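Local coordinates for protein 4-oxalocrotonase tautomerase isozyme (PDB 4FDX) that belongs to the tautomerase enzymes of the MIF clan, being a small 4-oxalocrotonase tautomerase isozyme that forms a six-chain assembly whose subunits each contain a beta-alpha-beta unit, at residues N18-I23 and I40-L45. Sequence-based numbering, arbitrary orientation.
Sequences NAVAAI and ILINEL
The peptide carbonyl of Val20 is the flat group that meets the strand: its O lies 3.6 Å from methyl CD1 of Ile40. That touch is van der Waals in kind, and the polar demand of the oxygen is met within the helix, where the hydroxyl of Thr24 is hydrogen-bonded to it. The same Ile40 methyl reaches one helical turn further on, lying 3.7 Å from CG2 of Ile23. Ile40 achieves this with CD1 anti to CA (chi2 -180°), so that the CG1 branch is stretched out toward the helix. Ile23 and Ile40 meet at a slant, and so do Val20 and Ile42, whose methyls CG2 and CD1 come within 3.8 Å. Val20 and Ile23, three apart, share a helix flank, while Ile40 and Ile42, two apart, share a strand face. Beta-branching suits the extended strand; in the helix its cost is accepted where an apolar surface is needed. Valine puts two methyls close to the backbone, isoleucine one, with CD1 a bond further out to give the reach needed where the axes are 10.0 Å apart.

Helix 13-31 connects the parallel strands 2-8 and 39-45, so this is the helix-on-sheet packing of a beta-alpha-beta crossover; the helix segment runs roughly against the strand, at 144°. Met5 of strand 2-8 touches both Ile23 and Ile42, extending the apolar layer across the sheet. Ser51 of a second subunit packs on Val20 and Ile40, and Val27 of a third on Ile23, so two neighbouring subunits also border the contact.

With no hydrogen bond crossing between helix and strand, the direct contact is mainly apolar, consistent with dispersion and the exclusion of water.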
# COMPACT_ATOMS: atom_id res chain seq x y z
N ASN B 18 14.75 -6.49 15.55
CA ASN B 18 13.92 -6.93 16.71
C ASN B 18 12.44 -6.76 16.41
O ASN B 18 11.68 -7.66 16.74
CB ASN B 18 14.29 -6.15 17.99
CG ASN B 18 15.73 -6.46 18.44
OD1 ASN B 18 16.26 -7.54 18.19
ND2 ASN B 18 16.35 -5.48 19.20
N ALA B 19 12.05 -5.64 15.78
CA ALA B 19 10.63 -5.49 15.40
C ALA B 19 10.14 -6.59 14.47
O ALA B 19 9.05 -7.09 14.65
CB ALA B 19 10.44 -4.08 14.78
N VAL B 20 10.91 -6.91 13.46
CA VAL B 20 10.53 -7.94 12.49
C VAL B 20 10.37 -9.30 13.23
O VAL B 20 9.39 -10.04 13.01
CB VAL B 20 11.69 -8.01 11.42
CG1 VAL B 20 11.81 -9.39 10.76
CG2 VAL B 20 11.49 -6.79 10.46
N ALA B 21 11.27 -9.66 14.12
CA ALA B 21 11.07 -10.90 14.87
C ALA B 21 9.88 -10.89 15.81
O ALA B 21 9.14 -11.86 15.82
CB ALA B 21 12.37 -11.17 15.68
N ALA B 22 9.66 -9.77 16.51
CA ALA B 22 8.59 -9.67 17.47
C ALA B 22 7.24 -9.63 16.77
O ALA B 22 6.31 -10.31 17.18
CB ALA B 22 8.85 -8.44 18.34
N ILE B 23 7.17 -8.87 15.67
CA ILE B 23 5.88 -8.83 14.92
C ILE B 23 5.56 -10.20 14.36
O ILE B 23 4.41 -10.67 14.40
CB ILE B 23 5.90 -7.72 13.80
CG1 ILE B 23 5.93 -6.35 14.47
CG2 ILE B 23 4.67 -7.86 12.86
CD1 ILE B 23 6.30 -5.19 13.50
N ILE B 40 7.17 -9.46 6.20
CA ILE B 40 7.06 -8.07 6.57
C ILE B 40 7.89 -7.25 5.59
O ILE B 40 9.09 -7.61 5.24
CB ILE B 40 7.65 -7.86 8.01
CG1 ILE B 40 6.86 -8.79 8.98
CG2 ILE B 40 7.46 -6.38 8.37
CD1 ILE B 40 7.28 -8.73 10.42
N LEU B 41 7.30 -6.12 5.17
CA LEU B 41 7.99 -5.18 4.26
C LEU B 41 8.08 -3.89 5.09
O LEU B 41 7.05 -3.46 5.61
CB LEU B 41 7.10 -4.88 3.01
CG LEU B 41 6.99 -6.05 2.06
CD1 LEU B 41 6.44 -7.38 2.60
CD2 LEU B 41 6.16 -5.54 0.91
N ILE B 42 9.25 -3.29 5.17
CA ILE B 42 9.43 -2.03 5.93
C ILE B 42 9.62 -0.93 4.95
O ILE B 42 10.48 -0.97 4.01
CB ILE B 42 10.66 -2.12 6.83
CG1 ILE B 42 10.42 -3.10 7.96
CG2 ILE B 42 10.93 -0.76 7.42
CD1 ILE B 42 11.73 -3.37 8.77
N ASN B 43 8.82 0.11 5.12
CA ASN B 43 8.92 1.33 4.29
C ASN B 43 9.31 2.42 5.21
O ASN B 43 8.59 2.75 6.11
CB ASN B 43 7.59 1.60 3.60
CG ASN B 43 7.65 2.89 2.79
OD1 ASN B 43 8.56 3.10 1.93
ND2 ASN B 43 6.72 3.83 3.12
N GLU B 44 10.49 3.02 4.96
CA GLU B 44 10.93 4.19 5.77
C GLU B 44 10.54 5.46 5.17
O GLU B 44 10.62 5.65 3.94
CB GLU B 44 12.46 4.23 5.88
CG GLU B 44 13.06 3.12 6.66
CD GLU B 44 14.54 3.42 6.91
OE1 GLU B 44 15.24 3.57 5.84
OE2 GLU B 44 14.85 3.51 8.12
N LEU B 45 10.01 6.33 5.99
CA LEU B 45 9.55 7.62 5.55
C LEU B 45 10.50 8.72 5.99
O LEU B 45 10.82 8.87 7.13
CB LEU B 45 8.22 7.94 6.21
CG LEU B 45 7.06 7.00 5.87
CD1 LEU B 45 5.96 7.14 6.93
CD2 LEU B 45 6.58 7.23 4.48